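Local coordinates for lipoprotein (Streptococcus pneumoniae serotype 4, PDB 6JF1) that binds L-methionine as the substrate-binding lipoprotein of an ABC importer, delivering it, in all likelihood, to the membrane transporter, at residues 136-141 against 145-150; 167-172 against 181-186; 127-132 against 196-201; 86-91 against 230-235. One frame throughout, in Å; residues are numbered along the deposited sequence.

Interaction 1 (136-141 against 145-150); sequences AVPNDA and SRALYL. With ZN (zinc ion), chain G; MET (methionine), chain B.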
# COMPACT_ATOMS: atom_id res chain seq x y z
N ALA A 136 -7.79 -13.71 6.52
CA ALA A 136 -8.06 -12.87 5.32
C ALA A 136 -6.75 -12.30 4.78
O ALA A 136 -5.89 -11.86 5.56
CB ALA A 136 -8.99 -11.74 5.70
N VAL A 137 -6.62 -12.30 3.46
CA VAL A 137 -5.45 -11.74 2.78
C VAL A 137 -5.93 -10.91 1.57
O VAL A 137 -7.04 -11.13 1.08
CB VAL A 137 -4.45 -12.84 2.34
CG1 VAL A 137 -3.91 -13.63 3.52
CG2 VAL A 137 -5.04 -13.77 1.27
N PRO A 138 -5.12 -9.95 1.10
CA PRO A 138 -5.49 -9.21 -0.11
C PRO A 138 -5.59 -10.15 -1.33
O PRO A 138 -4.98 -11.22 -1.38
CB PRO A 138 -4.37 -8.18 -0.33
CG PRO A 138 -3.68 -8.07 1.01
CD PRO A 138 -3.83 -9.44 1.65
N ASN A 139 -6.34 -9.75 -2.34
CA ASN A 139 -6.65 -10.66 -3.44
C ASN A 139 -5.99 -10.16 -4.73
O ASN A 139 -6.15 -10.77 -5.75
CB ASN A 139 -8.17 -10.80 -3.62
CG ASN A 139 -8.87 -9.53 -4.06
OD1 ASN A 139 -8.24 -8.49 -4.26
ND2 ASN A 139 -10.19 -9.57 -4.22
N ASP A 140 -5.28 -9.03 -4.74
CA ASP A 140 -4.55 -8.67 -6.00
C ASP A 140 -3.23 -9.45 -6.03
O ASP A 140 -2.63 -9.66 -4.99
CB ASP A 140 -4.34 -7.14 -6.06
CG ASP A 140 -3.49 -6.70 -4.88
OD1 ASP A 140 -4.03 -6.70 -3.73
OD2 ASP A 140 -2.25 -6.45 -5.11
N ALA A 141 -2.74 -9.85 -7.21
CA ALA A 141 -1.66 -10.85 -7.32
C ALA A 141 -0.46 -10.54 -6.40
O ALA A 141 0.04 -11.46 -5.76
CB ALA A 141 -1.21 -10.98 -8.76
N SER A 145 0.31 -12.61 -2.93
CA SER A 145 1.57 -13.33 -2.86
C SER A 145 2.35 -12.92 -1.60
O SER A 145 2.86 -13.77 -0.84
CB SER A 145 2.41 -13.08 -4.10
OG SER A 145 3.61 -13.82 -4.03
N ARG A 146 2.46 -11.62 -1.40
CA ARG A 146 3.19 -11.05 -0.28
C ARG A 146 2.62 -11.58 1.04
O ARG A 146 3.38 -11.95 1.94
CB ARG A 146 3.00 -9.53 -0.32
CG ARG A 146 3.94 -8.78 0.61
CD ARG A 146 3.53 -7.32 0.56
NE ARG A 146 4.51 -6.46 1.23
CZ ARG A 146 4.36 -5.14 1.33
NH1 ARG A 146 3.27 -4.58 0.82
NH2 ARG A 146 5.28 -4.41 1.93
N ALA A 147 1.28 -11.60 1.16
CA ALA A 147 0.65 -12.06 2.35
C ALA A 147 0.96 -13.56 2.58
O ALA A 147 1.16 -13.99 3.70
CB ALA A 147 -0.84 -11.82 2.23
N LEU A 148 0.93 -14.36 1.51
CA LEU A 148 1.15 -15.80 1.61
C LEU A 148 2.60 -16.11 2.02
O LEU A 148 2.84 -16.98 2.89
CB LEU A 148 0.80 -16.46 0.28
CG LEU A 148 -0.70 -16.47 -0.00
CD1 LEU A 148 -0.99 -16.96 -1.41
CD2 LEU A 148 -1.43 -17.32 1.03
N TYR A 149 3.57 -15.41 1.42
CA TYR A 149 4.93 -15.62 1.91
C TYR A 149 5.06 -15.22 3.39
O TYR A 149 5.84 -15.82 4.13
CB TYR A 149 5.93 -14.88 1.03
CG TYR A 149 6.24 -15.57 -0.27
CD1 TYR A 149 7.02 -16.72 -0.30
CD2 TYR A 149 5.79 -15.06 -1.48
CE1 TYR A 149 7.34 -17.36 -1.49
CE2 TYR A 149 6.09 -15.69 -2.68
CZ TYR A 149 6.86 -16.84 -2.68
OH TYR A 149 7.19 -17.43 -3.86
N LEU A 150 4.32 -14.19 3.80
CA LEU A 150 4.28 -13.74 5.19
C LEU A 150 3.73 -14.85 6.09
O LEU A 150 4.27 -15.10 7.19
CB LEU A 150 3.39 -12.50 5.34
CG LEU A 150 3.43 -11.87 6.74
CD1 LEU A 150 4.64 -10.98 6.87
CD2 LEU A 150 2.18 -11.09 7.07
ZN ZN G . -6.36 -13.08 -6.06
N MET B . 1.29 1.30 0.42
CA MET B . 1.03 -0.14 0.05
C MET B . 2.13 -0.99 0.68
O MET B . 1.85 -2.09 1.19
CB MET B . 1.06 -0.33 -1.47
CG MET B . 0.43 -1.67 -1.92
SD MET B . 0.50 -1.84 -3.73
CE MET B . -0.93 -0.86 -4.22
OXT MET B . 3.31 -0.53 0.73
O HOH W 1 -5.73 -15.19 -7.09
O HOH W 2 -4.76 -13.11 -7.27
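The carbonyl oxygen of A141 receives the backbone N-H of S145 at 3.1 Å from N to O, a fairly straight bond (161°) in the first turn of helix 141-153. D140 stands at the N-cap, where a short carboxylate suits the N-H groups of a helix start: its side chain caps a backbone N in that turn, and its OD2 accepts a hydrogen bond from N143 ND2. The hydroxyl OG of S145 pairs with the backbone N of A167, in the loop before strand 172-174. Strand 134-138 passes through N139 and D140 into helix 141-153, the strand-helix part of a beta-alpha unit in one lobe of the two-lobed binding protein. Here the strand is pressed against the helix at A147, whose methyl is small enough for a close approach: its CB sits 3.8 Å from V137 CB and 3.9 Å from P138 CD. At the strand end, N139 gives its backbone oxygen to a zinc ion at 2.3 Å, a site completed by E144, E183 and two waters. R146 leaves the helix with its CG anti to the backbone N (chi1 -168°) and its chain extended up to NE, long enough to carry NH1 to 2.9 Å from the carboxylate oxygen O of the bound methionine. The methionine carboxylate lies at the edge of the guanidinium, while NE forms a salt bridge with E220 and W229 adds a cation-pi contact.

Interaction 2 (167-172 against 181-186); sequences ATVANI and ITELDA. With ZN (zinc ion), chain H; ZN (zinc ion), chain G.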
# COMPACT_ATOMS: atom_id res chain seq x y z
N ALA A 167 3.05 -16.29 -5.31
CA ALA A 167 2.24 -17.34 -4.69
C ALA A 167 0.74 -16.98 -4.78
O ALA A 167 0.35 -15.80 -4.64
CB ALA A 167 2.67 -17.59 -3.26
N THR A 168 -0.08 -17.99 -5.02
CA THR A 168 -1.51 -17.88 -4.89
C THR A 168 -1.94 -18.91 -3.85
O THR A 168 -1.14 -19.75 -3.40
CB THR A 168 -2.24 -18.15 -6.22
OG1 THR A 168 -2.29 -19.56 -6.43
CG2 THR A 168 -1.64 -17.44 -7.42
N VAL A 169 -3.20 -18.85 -3.49
CA VAL A 169 -3.73 -19.78 -2.50
C VAL A 169 -3.59 -21.24 -2.99
O VAL A 169 -3.35 -22.15 -2.18
CB VAL A 169 -5.17 -19.41 -2.10
CG1 VAL A 169 -5.75 -20.38 -1.08
CG2 VAL A 169 -5.26 -18.00 -1.54
N ALA A 170 -3.69 -21.48 -4.30
CA ALA A 170 -3.47 -22.83 -4.85
C ALA A 170 -2.02 -23.30 -4.62
O ALA A 170 -1.74 -24.46 -4.90
CB ALA A 170 -3.79 -22.88 -6.34
N ASN A 171 -1.11 -22.45 -4.13
CA ASN A 171 0.28 -22.89 -3.97
C ASN A 171 0.56 -23.27 -2.53
O ASN A 171 1.74 -23.49 -2.16
CB ASN A 171 1.29 -21.81 -4.35
CG ASN A 171 1.24 -21.45 -5.82
OD1 ASN A 171 0.86 -20.33 -6.17
ND2 ASN A 171 1.65 -22.36 -6.68
N ILE A 172 -0.47 -23.33 -1.69
CA ILE A 172 -0.26 -23.79 -0.35
C ILE A 172 -0.06 -25.32 -0.37
O ILE A 172 -0.95 -26.06 -0.81
CB ILE A 172 -1.42 -23.36 0.56
CG1 ILE A 172 -1.58 -21.83 0.55
CG2 ILE A 172 -1.20 -23.89 1.97
CD1 ILE A 172 -2.60 -21.32 1.53
N ILE A 181 -8.07 -19.76 4.14
CA ILE A 181 -7.43 -18.55 3.64
C ILE A 181 -8.42 -17.88 2.68
O ILE A 181 -8.76 -18.43 1.64
CB ILE A 181 -6.05 -18.81 2.99
CG1 ILE A 181 -5.14 -19.72 3.84
CG2 ILE A 181 -5.37 -17.49 2.65
CD1 ILE A 181 -4.75 -19.18 5.21
N THR A 182 -8.89 -16.71 3.07
CA THR A 182 -9.94 -16.04 2.34
C THR A 182 -9.36 -14.76 1.74
O THR A 182 -8.93 -13.86 2.48
CB THR A 182 -11.08 -15.74 3.31
OG1 THR A 182 -11.65 -17.01 3.64
CG2 THR A 182 -12.15 -14.82 2.76
N GLU A 183 -9.38 -14.66 0.41
CA GLU A 183 -8.81 -13.47 -0.19
C GLU A 183 -9.93 -12.43 -0.37
O GLU A 183 -11.06 -12.73 -0.79
CB GLU A 183 -7.98 -13.83 -1.42
CG GLU A 183 -8.78 -14.45 -2.53
CD GLU A 183 -7.92 -14.56 -3.77
OE1 GLU A 183 -7.92 -13.57 -4.53
OE2 GLU A 183 -7.20 -15.59 -3.92
N LEU A 184 -9.63 -11.22 0.05
CA LEU A 184 -10.59 -10.13 -0.07
C LEU A 184 -9.90 -8.97 -0.80
O LEU A 184 -8.66 -8.94 -0.91
CB LEU A 184 -10.99 -9.66 1.33
CG LEU A 184 -11.65 -10.69 2.26
CD1 LEU A 184 -11.83 -10.10 3.67
CD2 LEU A 184 -13.01 -11.14 1.70
N ASP A 185 -10.70 -7.98 -1.23
CA ASP A 185 -10.06 -6.72 -1.66
C ASP A 185 -9.10 -6.23 -0.56
O ASP A 185 -9.39 -6.39 0.64
CB ASP A 185 -11.07 -5.71 -2.19
CG ASP A 185 -10.39 -4.61 -2.99
OD1 ASP A 185 -10.24 -4.79 -4.23
OD2 ASP A 185 -9.99 -3.57 -2.36
N ALA A 186 -7.92 -5.76 -0.97
CA ALA A 186 -6.93 -5.20 -0.03
C ALA A 186 -7.61 -4.15 0.86
O ALA A 186 -7.31 -4.04 2.07
CB ALA A 186 -5.77 -4.59 -0.80
ZN ZN H . -5.82 -15.97 -5.30
ZN ZN G . -6.36 -13.08 -6.06
O HOH W 1 -5.73 -15.19 -7.09
O HOH W 2 -4.76 -13.11 -7.27
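The carboxylate of E183 has two zinc ions near its plane on the oxygen side, while V169 CG2 lies against OE2 from off the plane, at 3.9 Å. OE2 binds one zinc ion at 2.0 Å and OE1 the other at 2.2 Å, so one glutamate bridges the pair, a role that suits its two donor oxygens. Its CG lies between the backbone N and the carbonyl carbon (chi1 63°), and the chain extended beyond it carries the carboxylate to the metals. A shared water also spans both zincs, and E144 supplies an oxygen to each, with N139 O completing the protein ligands of the second. These bonds should fix the rotation of the carboxylate. On the other segment the flat amide of N171 turns back: its OD1 accepts the backbone N-H of T168, just ahead of the 3-10 segment 169-171, at 2.8 Å from N, in the carbonyl plane and on a lone pair (167°). Its ND2 is held by D160. The rest of the contact is aliphatic. I172 CD1 touches I181 CG1 at 3.8 Å, with V169 CG2 somewhat looser against I181 CG2; the three offer hydrocarbon that shields one another at the surface. The loop therefore leans on strand 180-184, which runs parallel to 134-138; I181 continues inward to V137 and to L151 of helix 141-153, I172 rests on L159 of strand 158-159, and V169 meets E144 on the same helix.

Interaction 3 (127-132 against 196-201); sequences EDIPAN and VDAAVV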
# COMPACT_ATOMS: atom_id res chain seq x y z
N GLU A 127 0.93 -18.62 17.34
CA GLU A 127 0.72 -20.00 17.82
C GLU A 127 -0.70 -20.17 18.38
O GLU A 127 -1.24 -21.28 18.36
CB GLU A 127 1.85 -20.40 18.79
CG GLU A 127 1.65 -19.92 20.22
N ASP A 128 -1.35 -19.09 18.78
CA ASP A 128 -2.69 -19.16 19.36
C ASP A 128 -3.79 -19.13 18.29
O ASP A 128 -4.97 -19.35 18.61
CB ASP A 128 -2.92 -18.05 20.39
CG ASP A 128 -1.93 -18.05 21.55
OD1 ASP A 128 -1.03 -18.93 21.57
OD2 ASP A 128 -2.05 -17.17 22.42
N ILE A 129 -3.45 -18.84 17.02
CA ILE A 129 -4.52 -18.90 16.01
C ILE A 129 -5.09 -20.33 16.08
O ILE A 129 -4.34 -21.29 16.14
CB ILE A 129 -4.03 -18.49 14.59
CG1 ILE A 129 -3.67 -17.01 14.51
CG2 ILE A 129 -5.06 -18.86 13.54
CD1 ILE A 129 -2.54 -16.70 13.55
N PRO A 130 -6.41 -20.47 16.15
CA PRO A 130 -6.95 -21.81 16.27
C PRO A 130 -6.95 -22.62 14.97
O PRO A 130 -7.08 -22.08 13.86
CB PRO A 130 -8.41 -21.62 16.70
CG PRO A 130 -8.76 -20.26 16.18
CD PRO A 130 -7.47 -19.47 16.32
N ALA A 131 -6.84 -23.93 15.15
CA ALA A 131 -7.18 -24.89 14.16
C ALA A 131 -8.55 -24.53 13.57
O ALA A 131 -9.43 -24.12 14.29
CB ALA A 131 -7.19 -26.26 14.78
N ASN A 132 -8.68 -24.67 12.25
CA ASN A 132 -9.93 -24.35 11.52
C ASN A 132 -10.18 -22.83 11.45
O ASN A 132 -11.23 -22.39 10.94
CB ASN A 132 -11.15 -25.06 12.11
CG ASN A 132 -10.98 -26.56 12.21
OD1 ASN A 132 -10.38 -27.19 11.35
ND2 ASN A 132 -11.52 -27.15 13.26
N VAL A 196 -12.90 -12.43 11.56
CA VAL A 196 -11.98 -13.51 11.21
C VAL A 196 -10.98 -13.66 12.35
O VAL A 196 -10.98 -12.87 13.29
CB VAL A 196 -11.30 -13.32 9.83
CG1 VAL A 196 -12.32 -13.22 8.71
CG2 VAL A 196 -10.33 -12.14 9.79
N ASP A 197 -10.09 -14.63 12.23
CA ASP A 197 -9.12 -14.92 13.27
C ASP A 197 -7.89 -14.00 13.18
O ASP A 197 -7.30 -13.60 14.20
CB ASP A 197 -8.83 -16.43 13.30
CG ASP A 197 -10.08 -17.18 13.74
OD1 ASP A 197 -10.50 -16.96 14.90
OD2 ASP A 197 -10.68 -17.90 12.89
N ALA A 198 -7.47 -13.71 11.94
CA ALA A 198 -6.35 -12.83 11.64
C ALA A 198 -6.53 -12.32 10.20
O ALA A 198 -7.30 -12.91 9.45
CB ALA A 198 -5.02 -13.54 11.82
N ALA A 199 -5.82 -11.24 9.85
CA ALA A 199 -5.84 -10.64 8.46
C ALA A 199 -4.47 -10.03 8.15
O ALA A 199 -3.83 -9.43 9.04
CB ALA A 199 -6.93 -9.57 8.31
N VAL A 200 -4.05 -10.16 6.90
CA VAL A 200 -2.90 -9.39 6.43
C VAL A 200 -3.42 -8.07 5.86
O VAL A 200 -4.37 -8.05 5.02
CB VAL A 200 -2.04 -10.18 5.43
CG1 VAL A 200 -0.85 -9.37 4.91
CG2 VAL A 200 -1.56 -11.49 6.08
N VAL A 201 -2.84 -6.97 6.37
CA VAL A 201 -3.36 -5.64 6.08
C VAL A 201 -2.24 -4.69 5.63
O VAL A 201 -1.30 -4.42 6.39
CB VAL A 201 -4.09 -5.05 7.29
CG1 VAL A 201 -4.68 -3.71 6.91
CG2 VAL A 201 -5.15 -6.02 7.83
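This is a partly buried, mainly nonpolar packing contact between the loop ahead of strand 134-138 and the start of strand 198-201, away from the methionine and zinc sites. I129 supplies the hydrocarbon: its CD1 reaches the methyl CB of A198 at 4.4 Å, and its CG2 lies beside the CB of D197. These are loose van der Waals distances, and the small A198 methyl lets the isoleucine lie beside the strand. P130 follows, its ring carbon CG lying 3.9 Å from D197 OD1, with the two side chains crossing at a slant. A rigid proline suits this extended loop, since it presents a carbon surface while adding no N-H to satisfy. In D197, CG stands anti to the carbonyl carbon (chi1 -66°); the carboxylate borders P130 while its oxygens are bonded outside the contact, OD2 by the N-H of E134 and OD1 by the hydroxyl of Y123. Across the loop, K177 NZ donates to the carbonyl oxygens of both E127 and I129, tying down the backbone that carries the isoleucine. Through OD2 and the backbone N of E134, D197 ties the start of strand 134-138 to its parallel neighbour 198-201, a connection at the sheet end of an alpha/beta lobe, consistent with the periplasmic-binding-protein fold.

Interaction 4 (86-91 against 230-235); sequences NFLNNW and YNIIVA. With MET (methionine), chain B.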
# COMPACT_ATOMS: atom_id res chain seq x y z
N ASN A 86 6.35 -3.79 -7.23
CA ASN A 86 5.79 -5.08 -7.72
C ASN A 86 4.37 -4.89 -8.24
O ASN A 86 3.99 -5.48 -9.26
CB ASN A 86 5.73 -6.14 -6.63
CG ASN A 86 7.04 -6.88 -6.49
OD1 ASN A 86 7.95 -6.74 -7.32
ND2 ASN A 86 7.14 -7.68 -5.44
N PHE A 87 3.58 -4.11 -7.50
CA PHE A 87 2.22 -3.85 -7.91
C PHE A 87 2.25 -3.18 -9.29
O PHE A 87 1.43 -3.52 -10.17
CB PHE A 87 1.48 -2.95 -6.90
CG PHE A 87 0.01 -2.82 -7.19
CD1 PHE A 87 -0.46 -1.83 -8.05
CD2 PHE A 87 -0.92 -3.70 -6.62
CE1 PHE A 87 -1.81 -1.72 -8.34
CE2 PHE A 87 -2.27 -3.59 -6.93
CZ PHE A 87 -2.72 -2.59 -7.77
N LEU A 88 3.15 -2.19 -9.46
CA LEU A 88 3.23 -1.43 -10.74
C LEU A 88 3.60 -2.35 -11.91
O LEU A 88 2.94 -2.35 -12.96
CB LEU A 88 4.27 -0.30 -10.65
CG LEU A 88 4.50 0.40 -12.00
CD1 LEU A 88 3.18 1.00 -12.54
CD2 LEU A 88 5.57 1.49 -11.90
N ASN A 89 4.69 -3.09 -11.73
CA ASN A 89 5.18 -4.04 -12.75
C ASN A 89 4.04 -4.99 -13.14
O ASN A 89 3.79 -5.20 -14.31
CB ASN A 89 6.42 -4.80 -12.27
CG ASN A 89 7.63 -3.90 -12.12
OD1 ASN A 89 7.84 -2.98 -12.92
ND2 ASN A 89 8.43 -4.12 -11.09
N ASN A 90 3.35 -5.53 -12.16
CA ASN A 90 2.29 -6.46 -12.45
C ASN A 90 1.13 -5.77 -13.21
O ASN A 90 0.56 -6.35 -14.17
CB ASN A 90 1.79 -7.14 -11.18
CG ASN A 90 0.70 -8.14 -11.46
OD1 ASN A 90 0.99 -9.25 -11.89
ND2 ASN A 90 -0.56 -7.76 -11.26
N TRP A 91 0.74 -4.58 -12.77
CA TRP A 91 -0.34 -3.83 -13.40
C TRP A 91 0.01 -3.50 -14.87
O TRP A 91 -0.84 -3.58 -15.74
CB TRP A 91 -0.62 -2.53 -12.62
CG TRP A 91 -1.86 -1.85 -13.13
CD1 TRP A 91 -3.15 -2.06 -12.70
CD2 TRP A 91 -1.95 -0.92 -14.22
NE1 TRP A 91 -4.03 -1.28 -13.42
CE2 TRP A 91 -3.32 -0.58 -14.36
CE3 TRP A 91 -1.00 -0.28 -15.04
CZ2 TRP A 91 -3.76 0.34 -15.32
CZ3 TRP A 91 -1.44 0.62 -16.00
CH2 TRP A 91 -2.80 0.91 -16.13
N TYR A 230 9.17 -1.22 -2.12
CA TYR A 230 9.27 0.27 -2.03
C TYR A 230 8.09 0.92 -2.77
O TYR A 230 7.83 0.60 -3.92
CB TYR A 230 10.54 0.82 -2.68
CG TYR A 230 11.79 0.67 -1.84
CD1 TYR A 230 11.80 -0.16 -0.73
CD2 TYR A 230 12.96 1.34 -2.18
CE1 TYR A 230 12.96 -0.35 0.02
CE2 TYR A 230 14.12 1.19 -1.43
CZ TYR A 230 14.11 0.33 -0.34
OH TYR A 230 15.22 0.18 0.45
N ASN A 231 7.46 1.90 -2.12
CA ASN A 231 6.43 2.73 -2.77
C ASN A 231 7.12 3.79 -3.65
O ASN A 231 8.28 4.15 -3.41
CB ASN A 231 5.47 3.33 -1.74
CG ASN A 231 4.52 2.28 -1.18
OD1 ASN A 231 3.32 2.50 -1.15
ND2 ASN A 231 5.04 1.16 -0.69
N ILE A 232 6.37 4.30 -4.62
CA ILE A 232 6.87 5.06 -5.73
C ILE A 232 5.86 6.15 -6.14
O ILE A 232 4.60 6.04 -5.89
CB ILE A 232 7.18 4.13 -6.94
CG1 ILE A 232 6.01 3.20 -7.29
CG2 ILE A 232 8.46 3.32 -6.70
CD1 ILE A 232 6.21 2.35 -8.57
N ILE A 233 6.39 7.16 -6.83
CA ILE A 233 5.59 8.11 -7.57
C ILE A 233 5.64 7.66 -9.03
O ILE A 233 6.73 7.33 -9.55
CB ILE A 233 6.13 9.55 -7.47
CG1 ILE A 233 6.42 10.01 -6.03
CG2 ILE A 233 5.17 10.51 -8.17
CD1 ILE A 233 5.22 10.02 -5.16
N VAL A 234 4.50 7.73 -9.70
CA VAL A 234 4.38 7.14 -11.01
C VAL A 234 3.73 8.14 -11.98
O VAL A 234 2.78 8.82 -11.63
CB VAL A 234 3.56 5.83 -10.91
CG1 VAL A 234 3.10 5.33 -12.26
CG2 VAL A 234 4.34 4.74 -10.21
N ALA A 235 4.22 8.14 -13.24
CA ALA A 235 3.67 8.93 -14.31
C ALA A 235 3.56 8.07 -15.58
O ALA A 235 4.12 6.99 -15.65
CB ALA A 235 4.54 10.16 -14.57
N MET B . 1.29 1.30 0.42
CA MET B . 1.03 -0.14 0.05
C MET B . 2.13 -0.99 0.68
O MET B . 1.85 -2.09 1.19
CB MET B . 1.06 -0.33 -1.47
CG MET B . 0.43 -1.67 -1.92
SD MET B . 0.50 -1.84 -3.73
CE MET B . -0.93 -0.86 -4.22
OXT MET B . 3.31 -0.53 0.73
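Apolar packing carries the contact between L88 of helix 85-95 and I232 and V234 of strand 231-235. L88 CD2 meets I232 CD1 at 3.5 Å, tighter than usual for two methyl groups, and the side chains cross at about a right angle. The same CD2 lies 3.9 Å from V234 CG2, but there the two side chains run past each other in opposite directions. L88 reaches them because its CG stands anti to the backbone N (chi1 173°), directing the branched end at the strand; alternate residues of a strand face one side, which is why I232 and V234 both meet it. Flexible leucine and beta-branched isoleucine and valine suit this buried helix-on-sheet interface. A second kind of contact reaches the bound methionine from neighbouring residues. The methyl CE of the ligand lies over one face of the F87 ring, 3.6 Å above its plane and offset toward the rim, while its sulfur SD approaches F87 CB at 3.5 Å. Hydrogen bonds come from N231, whose amide offers one acceptor and one donor: OD1 accepts an N-H of the ligand amino group, and ND2 gives a nearly straight bond (168°) to OXT, each at 2.8 Å. An aromatic wall for the thioether and an asparagine bonded to both the amino and the carboxylate group form part of the methionine pocket in the interlobe cleft.

How the interactions relate
Interactions 1, 2 and 3 gather in one lobe, on the sheet where strand 134-138 runs parallel to both 180-184 and 198-201. Interactions 1 and 2 lie with centres about 6 Å apart and share a zinc ion and its waters; the centre of 3 is about 14 Å from each. Interaction 4 belongs to the other sheet, its centre about 17 Å from that of 1 and about 29 Å from that of 3. Along the chain, 1 precedes 2; both fall between the segments of 3, and all three between those of 4. Interactions 1 and 4 both reach the methionine, so the ligand, along with the D140-F87 and A141-N90 contacts, bridges the lobes, consistent with a closed, ligand-bound form.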